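Local coordinates for protein ornithine carbamoyltransferase (Gloeobacter violaceus, PDB 3GD5) that probably catalyses the reversible transfer of the carbamoyl group from carbamoyl phosphate to L-ornithine, giving L-citrulline and phosphate in arginine biosynthesis, at residues R11-P14 with D20-D23; L33-Q36 with G40-V43; P92-A97 with A121-I126; R149-R154 with R290-D295; S183-T188 with F220-G225. All blocks are in the same frame, centred on the assembly; numbering follows the deposited sequence.

Contact 1: residues R11-P14 with D20-D23; sequences RFRP and DDLD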
# COMPACT_ATOMS: atom_id res chain seq x y z
N ARG A 11 -26.02 -28.86 30.71
CA ARG A 11 -25.45 -27.53 30.90
C ARG A 11 -24.11 -27.49 30.19
O ARG A 11 -23.39 -28.50 30.14
CB ARG A 11 -25.21 -27.24 32.38
CG ARG A 11 -26.44 -27.25 33.26
CD ARG A 11 -26.03 -27.00 34.72
NE ARG A 11 -27.12 -27.26 35.66
CZ ARG A 11 -27.61 -28.47 35.92
NH1 ARG A 11 -27.11 -29.54 35.32
NH2 ARG A 11 -28.61 -28.60 36.78
N PHE A 12 -23.77 -26.33 29.64
CA PHE A 12 -22.49 -26.17 28.95
C PHE A 12 -21.68 -25.14 29.70
O PHE A 12 -22.22 -24.41 30.54
CB PHE A 12 -22.73 -25.66 27.53
CG PHE A 12 -23.60 -26.55 26.71
CD1 PHE A 12 -23.06 -27.60 25.98
CD2 PHE A 12 -24.98 -26.36 26.69
CE1 PHE A 12 -23.87 -28.43 25.23
CE2 PHE A 12 -25.80 -27.19 25.95
CZ PHE A 12 -25.25 -28.23 25.22
N ARG A 13 -20.39 -25.07 29.41
CA ARG A 13 -19.54 -24.07 30.03
C ARG A 13 -19.90 -22.76 29.33
O ARG A 13 -20.62 -22.77 28.33
CB ARG A 13 -18.08 -24.37 29.78
CG ARG A 13 -17.60 -25.66 30.39
CD ARG A 13 -16.09 -25.70 30.34
NE ARG A 13 -15.58 -27.02 30.68
CZ ARG A 13 -14.30 -27.35 30.68
NH1 ARG A 13 -13.38 -26.44 30.35
NH2 ARG A 13 -13.93 -28.58 30.99
N PRO A 14 -19.41 -21.62 29.84
CA PRO A 14 -19.72 -20.33 29.22
C PRO A 14 -19.22 -20.17 27.78
O PRO A 14 -19.93 -19.64 26.93
CB PRO A 14 -19.03 -19.33 30.15
CG PRO A 14 -19.07 -20.03 31.48
CD PRO A 14 -18.70 -21.44 31.11
N ASP A 20 -12.36 -29.35 23.56
CA ASP A 20 -12.21 -29.98 24.86
C ASP A 20 -12.94 -29.23 25.97
O ASP A 20 -12.76 -29.53 27.15
CB ASP A 20 -10.73 -30.12 25.22
CG ASP A 20 -10.48 -31.24 26.22
OD1 ASP A 20 -11.25 -32.22 26.23
OD2 ASP A 20 -9.50 -31.14 26.99
N ASP A 21 -13.76 -28.26 25.59
CA ASP A 21 -14.54 -27.50 26.57
C ASP A 21 -15.85 -28.23 26.74
O ASP A 21 -16.67 -27.88 27.59
CB ASP A 21 -14.82 -26.07 26.07
CG ASP A 21 -13.59 -25.19 26.12
OD1 ASP A 21 -12.56 -25.64 26.67
OD2 ASP A 21 -13.66 -24.04 25.63
N LEU A 22 -16.05 -29.24 25.91
CA LEU A 22 -17.25 -30.05 25.94
C LEU A 22 -16.82 -31.46 26.28
O LEU A 22 -15.94 -32.01 25.62
CB LEU A 22 -17.92 -30.09 24.57
CG LEU A 22 -18.38 -28.80 23.88
CD1 LEU A 22 -18.50 -29.07 22.39
CD2 LEU A 22 -19.69 -28.32 24.47
N ASP A 23 -17.41 -32.05 27.32
CA ASP A 23 -17.08 -33.43 27.64
C ASP A 23 -17.91 -34.26 26.67
O ASP A 23 -18.65 -33.70 25.85
CB ASP A 23 -17.42 -33.77 29.10
CG ASP A 23 -18.87 -33.48 29.47
OD1 ASP A 23 -19.78 -33.82 28.69
OD2 ASP A 23 -19.09 -32.92 30.57
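Phe12 and Arg13, in irregular chain, face Asp21, the last residue of a short 3-10 segment, and Leu22 just beyond it, with the backbones held apart: the CA atoms of Arg13 and Asp21 lie 7.0 Å from each other, and no hydrogen bond joins the two segments. Side chains span the gap. Phe12 brings the edge of its ring to Leu22, CD1 meeting the methyl CD2 at 3.8 Å near the ring plane. The same ring packs on Gln26 and Ala29 of helix 24-39 and on Ala310 and Leu311 of helix 293-312, while Leu22 turns to Leu27 and Leu30, so that two hydrophobic residues suit the inner side of the contact. Arg13 takes the outer side. Its chain runs extended from CG to NE (chi2 -167°, chi3 -170°), which lays the guanidinium across the turn with the carbonyl oxygens of Asp20 and Asp21 over one face. NE comes within 3.4 Å of Asp21 O, but at an angle too poor for a hydrogen bond. NH1 stands 3.9 Å from Asp21 OD1 in a long salt bridge; the oxygen lies well out of the guanidinium plane, and no N-H points at it. Asp21 is engaged more firmly by its other oxygen, OD2, which accepts from the backbone N of Leu17 and of Ser18, whereas the carboxylate of Asp20 forms salt bridges with Lys179 and Arg201. The attraction between Arg13 and this acidic turn is therefore chiefly electrostatic and weakly directional, so it would tolerate some movement of the exposed arginine.

Contact 2: residues L33-Q36 with G40-V43; sequences LAHQ and GERV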
# COMPACT_ATOMS: atom_id res chain seq x y z
N LEU A 33 -28.96 -31.18 19.46
CA LEU A 33 -29.63 -29.90 19.28
C LEU A 33 -29.52 -29.43 17.82
O LEU A 33 -30.49 -28.99 17.22
CB LEU A 33 -29.01 -28.85 20.21
CG LEU A 33 -29.60 -27.44 20.10
CD1 LEU A 33 -31.09 -27.48 20.38
CD2 LEU A 33 -28.89 -26.50 21.06
N ALA A 34 -28.32 -29.54 17.26
CA ALA A 34 -28.10 -29.14 15.88
C ALA A 34 -29.04 -29.91 14.96
O ALA A 34 -29.71 -29.33 14.10
CB ALA A 34 -26.65 -29.38 15.50
N HIS A 35 -29.09 -31.23 15.13
CA HIS A 35 -29.95 -32.07 14.30
C HIS A 35 -31.42 -31.68 14.45
O HIS A 35 -32.14 -31.54 13.46
CB HIS A 35 -29.79 -33.54 14.66
CG HIS A 35 -30.81 -34.43 14.02
ND1 HIS A 35 -30.88 -34.62 12.65
CD2 HIS A 35 -31.82 -35.16 14.55
CE1 HIS A 35 -31.89 -35.43 12.37
NE2 HIS A 35 -32.47 -35.77 13.51
N GLN A 36 -31.88 -31.52 15.68
CA GLN A 36 -33.27 -31.17 15.92
C GLN A 36 -33.57 -29.83 15.28
O GLN A 36 -34.63 -29.64 14.68
CB GLN A 36 -33.55 -31.09 17.42
CG GLN A 36 -33.18 -32.34 18.18
CD GLN A 36 -33.46 -32.22 19.66
OE1 GLN A 36 -33.04 -31.25 20.31
NE2 GLN A 36 -34.18 -33.19 20.21
N GLY A 40 -36.19 -29.15 12.24
CA GLY A 40 -37.38 -28.46 12.69
C GLY A 40 -38.09 -29.20 13.80
O GLY A 40 -39.25 -28.92 14.10
N GLU A 41 -37.40 -30.16 14.40
CA GLU A 41 -37.95 -30.95 15.50
C GLU A 41 -37.74 -30.16 16.78
O GLU A 41 -38.09 -30.60 17.88
CB GLU A 41 -37.21 -32.28 15.62
CG GLU A 41 -37.43 -33.23 14.45
CD GLU A 41 -36.43 -34.37 14.46
OE1 GLU A 41 -36.10 -34.86 15.56
OE2 GLU A 41 -35.97 -34.78 13.37
N ARG A 42 -37.16 -28.97 16.63
CA ARG A 42 -36.87 -28.10 17.76
C ARG A 42 -36.82 -26.68 17.21
O ARG A 42 -36.66 -26.48 16.01
CB ARG A 42 -35.52 -28.49 18.36
CG ARG A 42 -35.22 -27.91 19.73
CD ARG A 42 -36.04 -28.59 20.82
NE ARG A 42 -35.62 -28.18 22.16
CZ ARG A 42 -34.52 -28.61 22.77
NH1 ARG A 42 -33.72 -29.49 22.18
NH2 ARG A 42 -34.22 -28.16 23.99
N VAL A 43 -36.97 -25.70 18.09
CA VAL A 43 -36.93 -24.30 17.68
C VAL A 43 -36.33 -23.44 18.77
O VAL A 43 -36.82 -23.41 19.89
CB VAL A 43 -38.34 -23.77 17.35
CG1 VAL A 43 -38.28 -22.28 17.05
CG2 VAL A 43 -38.90 -24.50 16.15
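Gln36, near the end of a helix, lies beside the turn that Gly40 and Glu41 make as the chain leaves it, and the CA atoms of Gln36 and Glu41 are 4.7 Å apart. The turn is a Schellman motif. Glu41 N donates to Gln36 O at 2.8 Å, with an N-H...O angle of 132°, while Gly40 N reaches Leu37 O. Gly40 is the C-prime residue; its positive phi of 79° is readily adopted by glycine, which lacks a beta carbon. Beyond the turn, Arg42 folds back over Gln36. The two CB atoms, Gln36 CB and Arg42 CB, are in contact at 3.4 Å, and the bend of the arginine at chi2 (73°) returns its guanidinium to the tip of the glutamine, whose own chain is extended beyond CG. There Arg42 NH1 gives a weak hydrogen bond to Gln36 OE1 at 2.7 Å. The oxygen sits at the edge of the guanidinium, in its plane, yet the amide itself stands almost perpendicular to that plane. Leu33, one turn earlier, adds its methyl CD1 at 3.8 Å from Arg42 NH1. On another flank His35 NE2 lies 3.6 Å from Glu41 OE2, with ring and carboxylate nearly at right angles, close enough for a mild electrostatic attraction if the imidazole is protonated. Long polar chains suit this solvent-facing helix end. Helix 24-39 rests its inner side on helix 293-312, through Leu33 on Ala309 and Ala34 on Ala306, and the turn starts the loop that leads to strand 50-55 of the four-stranded parallel sheet.

Contact 3: residues P92-A97 with A121-I126; sequences PVRDTA and AHYAGI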
# COMPACT_ATOMS: atom_id res chain seq x y z
N PRO A 92 -5.42 -2.25 23.65
CA PRO A 92 -5.30 -3.56 24.30
C PRO A 92 -6.63 -4.31 24.31
O PRO A 92 -7.69 -3.70 24.45
CB PRO A 92 -4.78 -3.22 25.70
CG PRO A 92 -5.23 -1.81 25.93
CD PRO A 92 -5.05 -1.16 24.58
N VAL A 93 -6.57 -5.62 24.13
CA VAL A 93 -7.77 -6.45 24.09
C VAL A 93 -8.65 -6.35 25.34
O VAL A 93 -9.88 -6.41 25.23
CB VAL A 93 -7.43 -7.95 23.87
CG1 VAL A 93 -6.64 -8.11 22.57
CG2 VAL A 93 -6.64 -8.49 25.04
N ARG A 94 -8.04 -6.18 26.51
CA ARG A 94 -8.83 -6.09 27.72
C ARG A 94 -9.74 -4.87 27.70
O ARG A 94 -10.82 -4.89 28.29
CB ARG A 94 -7.92 -6.06 28.96
CG ARG A 94 -6.87 -4.96 29.01
CD ARG A 94 -6.11 -5.08 30.33
NE ARG A 94 -5.23 -3.95 30.60
CZ ARG A 94 -4.02 -3.78 30.08
NH1 ARG A 94 -3.51 -4.69 29.25
NH2 ARG A 94 -3.30 -2.71 30.41
N ASP A 95 -9.33 -3.81 27.00
CA ASP A 95 -10.18 -2.62 26.92
C ASP A 95 -11.27 -2.86 25.89
O ASP A 95 -12.46 -2.64 26.16
CB ASP A 95 -9.37 -1.38 26.53
CG ASP A 95 -8.45 -0.91 27.66
OD1 ASP A 95 -8.52 -1.46 28.77
OD2 ASP A 95 -7.67 0.03 27.43
N THR A 96 -10.89 -3.34 24.71
CA THR A 96 -11.87 -3.60 23.67
C THR A 96 -12.85 -4.70 24.06
O THR A 96 -14.03 -4.63 23.71
CB THR A 96 -11.18 -3.91 22.31
OG1 THR A 96 -11.95 -4.89 21.59
CG2 THR A 96 -9.77 -4.40 22.52
N ALA A 97 -12.40 -5.70 24.82
CA ALA A 97 -13.29 -6.78 25.23
C ALA A 97 -14.34 -6.26 26.22
O ALA A 97 -15.53 -6.57 26.12
CB ALA A 97 -12.50 -7.91 25.87
N ALA A 121 -12.24 -13.87 26.07
CA ALA A 121 -13.20 -14.59 26.90
C ALA A 121 -13.09 -14.14 28.34
O ALA A 121 -14.09 -13.98 29.05
CB ALA A 121 -12.95 -16.10 26.80
N HIS A 122 -11.86 -13.91 28.77
CA HIS A 122 -11.58 -13.49 30.13
C HIS A 122 -12.18 -12.13 30.50
O HIS A 122 -12.79 -11.98 31.55
CB HIS A 122 -10.06 -13.47 30.33
CG HIS A 122 -9.64 -13.28 31.75
ND1 HIS A 122 -10.03 -12.19 32.50
CD2 HIS A 122 -8.86 -14.03 32.56
CE1 HIS A 122 -9.50 -12.28 33.71
NE2 HIS A 122 -8.78 -13.39 33.77
N TYR A 123 -12.03 -11.16 29.60
CA TYR A 123 -12.51 -9.80 29.84
C TYR A 123 -13.90 -9.42 29.31
O TYR A 123 -14.54 -8.53 29.86
CB TYR A 123 -11.49 -8.80 29.29
CG TYR A 123 -10.25 -8.68 30.13
CD1 TYR A 123 -10.28 -8.03 31.35
CD2 TYR A 123 -9.04 -9.23 29.70
CE1 TYR A 123 -9.14 -7.92 32.14
CE2 TYR A 123 -7.89 -9.12 30.48
CZ TYR A 123 -7.95 -8.47 31.70
OH TYR A 123 -6.83 -8.35 32.48
N ALA A 124 -14.35 -10.08 28.25
CA ALA A 124 -15.64 -9.78 27.64
C ALA A 124 -16.83 -9.89 28.58
O ALA A 124 -17.74 -9.06 28.53
CB ALA A 124 -15.85 -10.67 26.42
N GLY A 125 -16.85 -10.91 29.42
CA GLY A 125 -17.97 -11.07 30.33
C GLY A 125 -19.17 -11.63 29.60
O GLY A 125 -20.27 -11.67 30.14
N ILE A 126 -18.96 -12.06 28.35
CA ILE A 126 -20.02 -12.64 27.55
C ILE A 126 -19.49 -13.87 26.83
O ILE A 126 -18.28 -14.00 26.61
CB ILE A 126 -20.60 -11.62 26.50
CG1 ILE A 126 -19.48 -10.88 25.79
CG2 ILE A 126 -21.56 -10.64 27.19
CD1 ILE A 126 -19.96 -10.01 24.62
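Arg94 lays the base of its side chain on the ring of Tyr123. CB sits over the ring centre, 3.4 Å from the centroid and 12° off the normal, a CH-pi contact made with the face. Tyr123 CG is anti to its own carbonyl carbon (chi1 -74°), which extends the ring alongside Arg94, and the two side chains run the same way. With chi1 at 57°, Arg94 CG is wedged on the side flanked by both main-chain neighbours of CA, and from there the chain is extended to NE. The aliphatic part thus follows the tyrosine outward, CD passing 4.0 Å from Tyr123 OH, and the guanidinium is carried past the ring instead of stacking on it. The opposite face has His122 ND1 over its centre, so an alkyl carbon and an imidazole nitrogen lie over the two faces. These residues bring together the start of helix 93-100 and the end of helix 114-124, which are joined through strand 106-110 of the parallel sheet in the alpha/beta carbamoyl phosphate-binding domain. Alanines allow the backbones to come close, with the CA atoms of Ala97 and Ala124 only 4.5 Å apart. Ala97 CB touches Tyr123 CB at 3.7 Å, and Ala124 CA directs its hydrogen at Ala97 O over 3.6 Å, a nearly straight CA-H...O contact. Beneath, Ala124 packs on Leu107 of the sheet. On the side turned to a neighbouring subunit, the buried Asp95 forms salt bridges with Arg98 and with Arg277 of that subunit, while Arg94 packs on its Glu287 and makes a long, weak ion pair with its Asp283.

Contact 4: residues R149-R154 with R290-D295; sequences RENFGR and RSRIWD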
# COMPACT_ATOMS: atom_id res chain seq x y z
N ARG A 149 -22.54 -38.45 11.10
CA ARG A 149 -23.72 -39.04 11.72
C ARG A 149 -24.85 -39.17 10.70
O ARG A 149 -25.47 -40.22 10.59
CB ARG A 149 -24.16 -38.17 12.91
CG ARG A 149 -25.64 -38.29 13.30
CD ARG A 149 -26.01 -39.63 13.92
NE ARG A 149 -25.40 -39.83 15.24
CZ ARG A 149 -25.82 -40.73 16.12
NH1 ARG A 149 -25.21 -40.85 17.30
NH2 ARG A 149 -26.86 -41.51 15.84
N GLU A 150 -25.11 -38.11 9.95
CA GLU A 150 -26.17 -38.14 8.94
C GLU A 150 -25.88 -39.14 7.83
O GLU A 150 -26.80 -39.56 7.13
CB GLU A 150 -26.37 -36.75 8.33
CG GLU A 150 -26.74 -35.66 9.32
CD GLU A 150 -26.95 -34.30 8.65
OE1 GLU A 150 -26.08 -33.89 7.84
OE2 GLU A 150 -27.97 -33.63 8.95
N ASN A 151 -24.62 -39.52 7.66
CA ASN A 151 -24.26 -40.48 6.61
C ASN A 151 -24.23 -41.95 7.04
O ASN A 151 -24.50 -42.84 6.23
CB ASN A 151 -22.90 -40.13 5.99
CG ASN A 151 -23.01 -39.04 4.94
OD1 ASN A 151 -23.13 -37.86 5.26
ND2 ASN A 151 -22.97 -39.44 3.67
N PHE A 152 -23.89 -42.21 8.30
CA PHE A 152 -23.81 -43.59 8.76
C PHE A 152 -24.79 -43.91 9.89
O PHE A 152 -24.85 -45.05 10.37
CB PHE A 152 -22.39 -43.92 9.22
CG PHE A 152 -21.36 -43.81 8.13
CD1 PHE A 152 -20.67 -42.61 7.93
CD2 PHE A 152 -21.07 -44.89 7.32
CE1 PHE A 152 -19.70 -42.51 6.93
CE2 PHE A 152 -20.10 -44.80 6.32
CZ PHE A 152 -19.41 -43.61 6.13
N GLY A 153 -25.56 -42.92 10.31
CA GLY A 153 -26.53 -43.13 11.38
C GLY A 153 -25.88 -43.45 12.71
O GLY A 153 -26.55 -43.92 13.63
N ARG A 154 -24.58 -43.21 12.82
CA ARG A 154 -23.84 -43.48 14.05
C ARG A 154 -22.48 -42.79 13.98
O ARG A 154 -22.06 -42.32 12.93
CB ARG A 154 -23.63 -44.99 14.22
CG ARG A 154 -22.86 -45.64 13.07
CD ARG A 154 -22.58 -47.11 13.32
NE ARG A 154 -21.94 -47.75 12.18
CZ ARG A 154 -22.51 -47.93 10.99
NH1 ARG A 154 -23.75 -47.52 10.78
NH2 ARG A 154 -21.84 -48.52 10.00
N ARG A 290 -18.40 -40.00 -3.72
CA ARG A 290 -18.09 -40.27 -2.31
C ARG A 290 -17.92 -39.00 -1.50
O ARG A 290 -17.84 -39.03 -0.27
CB ARG A 290 -16.83 -41.12 -2.19
CG ARG A 290 -17.01 -42.57 -2.63
CD ARG A 290 -15.68 -43.30 -2.64
NE ARG A 290 -15.83 -44.73 -2.93
CZ ARG A 290 -16.38 -45.60 -2.09
NH1 ARG A 290 -16.83 -45.19 -0.91
NH2 ARG A 290 -16.50 -46.88 -2.44
N SER A 291 -17.86 -37.88 -2.20
CA SER A 291 -17.69 -36.58 -1.56
C SER A 291 -18.94 -36.12 -0.81
O SER A 291 -20.06 -36.30 -1.29
CB SER A 291 -17.33 -35.54 -2.61
OG SER A 291 -17.40 -34.23 -2.07
N ARG A 292 -18.73 -35.53 0.36
CA ARG A 292 -19.84 -35.00 1.16
C ARG A 292 -19.49 -33.56 1.55
O ARG A 292 -20.14 -32.95 2.40
CB ARG A 292 -20.07 -35.84 2.41
CG ARG A 292 -20.56 -37.25 2.10
CD ARG A 292 -21.92 -37.23 1.44
NE ARG A 292 -22.35 -38.58 1.09
CZ ARG A 292 -21.97 -39.22 -0.01
NH1 ARG A 292 -21.16 -38.64 -0.88
NH2 ARG A 292 -22.40 -40.46 -0.23
N ILE A 293 -18.47 -33.03 0.88
CA ILE A 293 -17.97 -31.68 1.10
C ILE A 293 -19.03 -30.56 1.14
O ILE A 293 -18.99 -29.71 2.03
CB ILE A 293 -16.92 -31.33 0.04
CG1 ILE A 293 -15.69 -32.21 0.26
CG2 ILE A 293 -16.54 -29.86 0.10
CD1 ILE A 293 -14.66 -32.10 -0.85
N TRP A 294 -19.96 -30.58 0.19
CA TRP A 294 -21.00 -29.55 0.12
C TRP A 294 -21.98 -29.70 1.29
O TRP A 294 -22.39 -28.70 1.88
CB TRP A 294 -21.72 -29.60 -1.24
CG TRP A 294 -20.74 -29.54 -2.41
CD1 TRP A 294 -20.71 -30.37 -3.48
CD2 TRP A 294 -19.61 -28.65 -2.55
NE1 TRP A 294 -19.63 -30.08 -4.28
CE2 TRP A 294 -18.94 -29.03 -3.74
CE3 TRP A 294 -19.10 -27.59 -1.80
CZ2 TRP A 294 -17.78 -28.38 -4.19
CZ3 TRP A 294 -17.95 -26.94 -2.24
CH2 TRP A 294 -17.30 -27.34 -3.43
N ASP A 295 -22.34 -30.94 1.64
CA ASP A 295 -23.23 -31.16 2.78
C ASP A 295 -22.49 -30.74 4.06
O ASP A 295 -23.05 -30.13 4.97
CB ASP A 295 -23.64 -32.64 2.89
CG ASP A 295 -24.52 -33.10 1.73
OD1 ASP A 295 -25.28 -32.28 1.18
OD2 ASP A 295 -24.46 -34.29 1.39
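Asn151 sets the end of its side-chain amide against the aliphatic part and NE of Arg292. As modelled, Asn151 ND2 lies 2.8 Å from Arg292 NE, at the edge of the guanidinium and near its plane. The amide is probably turned over in the model; reversed, it would place its oxygen toward NE and might accept a hydrogen bond. The amide and guanidinium planes are 41° apart, so the groups meet neither flat nor squarely. Arg292 is bent at chi2 (-65°), which curls its chain back over its own backbone and lets NH1 donate to Ser291 O at 2.6 Å. That oxygen lies in the guanidinium plane, although the donor is well above the plane of the carbonyl. A second bond from NH1 to Pro289 O helps to fix the rotation of the group and leaves the NE side turned to Asn151. A polar amide suits this place beside a cationic edge at the surface, and the contact is small, with one residue from each segment doing the touching. It brings the last turn of helix 138-152 to the N-cap residue of helix 293-312. Both side chains rest on Ile268 of strand 268-271, an outermost strand of the five-stranded parallel sheet within this chain, and Arg292 also packs on Leu270 of that strand.

Contact 5: residues S183-T188 with F220-G225; sequences SIAVAT and FEAARG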
# COMPACT_ATOMS: atom_id res chain seq x y z
N SER A 183 -12.87 -43.90 15.99
CA SER A 183 -11.43 -44.10 15.90
C SER A 183 -10.86 -43.14 14.87
O SER A 183 -11.49 -42.86 13.84
CB SER A 183 -11.11 -45.54 15.50
OG SER A 183 -11.40 -46.45 16.55
N ILE A 184 -9.67 -42.62 15.14
CA ILE A 184 -9.04 -41.69 14.21
C ILE A 184 -7.56 -41.95 14.01
O ILE A 184 -6.81 -42.17 14.96
CB ILE A 184 -9.22 -40.21 14.66
CG1 ILE A 184 -8.46 -39.29 13.69
CG2 ILE A 184 -8.74 -40.03 16.11
CD1 ILE A 184 -8.65 -37.81 13.94
N ALA A 185 -7.16 -41.94 12.75
CA ALA A 185 -5.78 -42.14 12.36
C ALA A 185 -5.37 -40.88 11.61
O ALA A 185 -5.99 -40.52 10.60
CB ALA A 185 -5.67 -43.37 11.46
N VAL A 186 -4.34 -40.20 12.10
CA VAL A 186 -3.87 -38.98 11.47
C VAL A 186 -2.50 -39.19 10.86
O VAL A 186 -1.53 -39.44 11.56
CB VAL A 186 -3.81 -37.82 12.48
CG1 VAL A 186 -3.06 -38.25 13.72
CG2 VAL A 186 -3.13 -36.61 11.85
N ALA A 187 -2.44 -39.08 9.53
CA ALA A 187 -1.20 -39.25 8.80
C ALA A 187 -0.67 -37.90 8.30
O ALA A 187 -1.37 -37.16 7.60
CB ALA A 187 -1.43 -40.20 7.62
N THR A 188 0.57 -37.60 8.66
CA THR A 188 1.20 -36.34 8.26
C THR A 188 2.68 -36.56 8.00
O THR A 188 3.24 -37.59 8.37
CB THR A 188 1.14 -35.29 9.37
OG1 THR A 188 2.19 -35.54 10.32
CG2 THR A 188 -0.20 -35.34 10.09
N PHE A 220 -1.66 -44.39 3.45
CA PHE A 220 -2.33 -45.59 2.96
C PHE A 220 -2.60 -46.53 4.11
O PHE A 220 -3.47 -47.40 4.03
CB PHE A 220 -1.49 -46.28 1.89
CG PHE A 220 -1.56 -45.61 0.55
CD1 PHE A 220 -0.61 -44.67 0.18
CD2 PHE A 220 -2.61 -45.89 -0.32
CE1 PHE A 220 -0.70 -44.01 -1.04
CE2 PHE A 220 -2.72 -45.23 -1.54
CZ PHE A 220 -1.76 -44.29 -1.90
N GLU A 221 -1.86 -46.35 5.20
CA GLU A 221 -2.02 -47.17 6.39
C GLU A 221 -3.24 -46.65 7.14
O GLU A 221 -4.15 -47.42 7.49
CB GLU A 221 -0.78 -47.03 7.28
CG GLU A 221 -0.75 -47.99 8.46
CD GLU A 221 -0.65 -49.44 8.01
OE1 GLU A 221 0.36 -49.80 7.36
OE2 GLU A 221 -1.59 -50.21 8.31
N ALA A 222 -3.26 -45.34 7.36
CA ALA A 222 -4.35 -44.69 8.07
C ALA A 222 -5.71 -44.88 7.39
O ALA A 222 -6.73 -45.08 8.05
CB ALA A 222 -4.05 -43.20 8.22
N ALA A 223 -5.70 -44.82 6.06
CA ALA A 223 -6.92 -44.95 5.27
C ALA A 223 -7.52 -46.36 5.24
O ALA A 223 -8.72 -46.51 5.00
CB ALA A 223 -6.67 -44.46 3.85
N ARG A 224 -6.70 -47.38 5.47
CA ARG A 224 -7.22 -48.74 5.42
C ARG A 224 -8.36 -48.93 6.41
O ARG A 224 -8.20 -48.71 7.62
CB ARG A 224 -6.11 -49.76 5.68
CG ARG A 224 -6.51 -51.19 5.31
CD ARG A 224 -5.31 -52.13 5.10
NE ARG A 224 -4.65 -52.52 6.35
CZ ARG A 224 -3.75 -51.77 6.99
NH1 ARG A 224 -3.39 -50.59 6.51
NH2 ARG A 224 -3.20 -52.23 8.11
N GLY A 225 -9.53 -49.31 5.89
CA GLY A 225 -10.69 -49.54 6.73
C GLY A 225 -11.40 -48.30 7.24
O GLY A 225 -12.29 -48.40 8.09
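Ala222 is the residue of 220-225 that meets the strand 183-187, and its neighbours in sequence show how the short helix is set to present it. Phe220 comes first and points away from the strand, packing its ring on Ala258 and Leu259 of helix 257-261; a large aromatic suits that far side. Glu221 follows, bent at chi2 (65°), and its carboxylate turns toward Arg224, three residues on. Next, Ala222 directs its methyl at the sheet. Its CB lies 3.6 Å from Ala185 CB and 4.0 Å from Ala187 CB, so the methyl touches two residues that lie on the same face of the strand. With no longer side chain in the way, the backbones approach closely: the CA atoms of Ala185 and Ala222 are 5.2 Å apart. Leu216 of strand 213-216 also packs on Ala222, and all three alanines are buried. Ala223 points away again. Arg224 then closes the turn by gripping Glu221 OE2 end-on with NH1 and NH2, both at 2.6 Å, a salt bridge in which one oxygen, lying in the guanidinium plane, accepts from both nitrogens. Gly225 has a positive phi of 76°, a value that glycine adopts easily, in the turn just after the helix. On the strand's other face Ile184 packs against helix 168-180, so the sheet is covered on two sides. Helices packed on both faces of a parallel sheet with strand order 3-2-1-4-5 are characteristic of a Rossmann-like alpha/beta domain, here the one assigned to ornithine binding.

Contact 5 is the buried one, made of alanine methyls between strand and helix in the ornithine-binding domain; contact 3, partly buried, again uses alanines for close approach but adds an aromatic ring. Contacts 1, 2 and 4 lie at the surface, where arginines do much of the touching: through a loose ion pair in 1, a weak hydrogen bond in 2 and a close amide approach in 4. Contacts 1 and 2 flank the two ends of helix 24-39, and contacts 1, 2 and 4 all border helix 293-312. Contacts 3 and 4, their centres about 38 Å apart within the chain, both reach subunit interfaces, Asp95 of one packing on Trp294 of the other across neighbouring subunits.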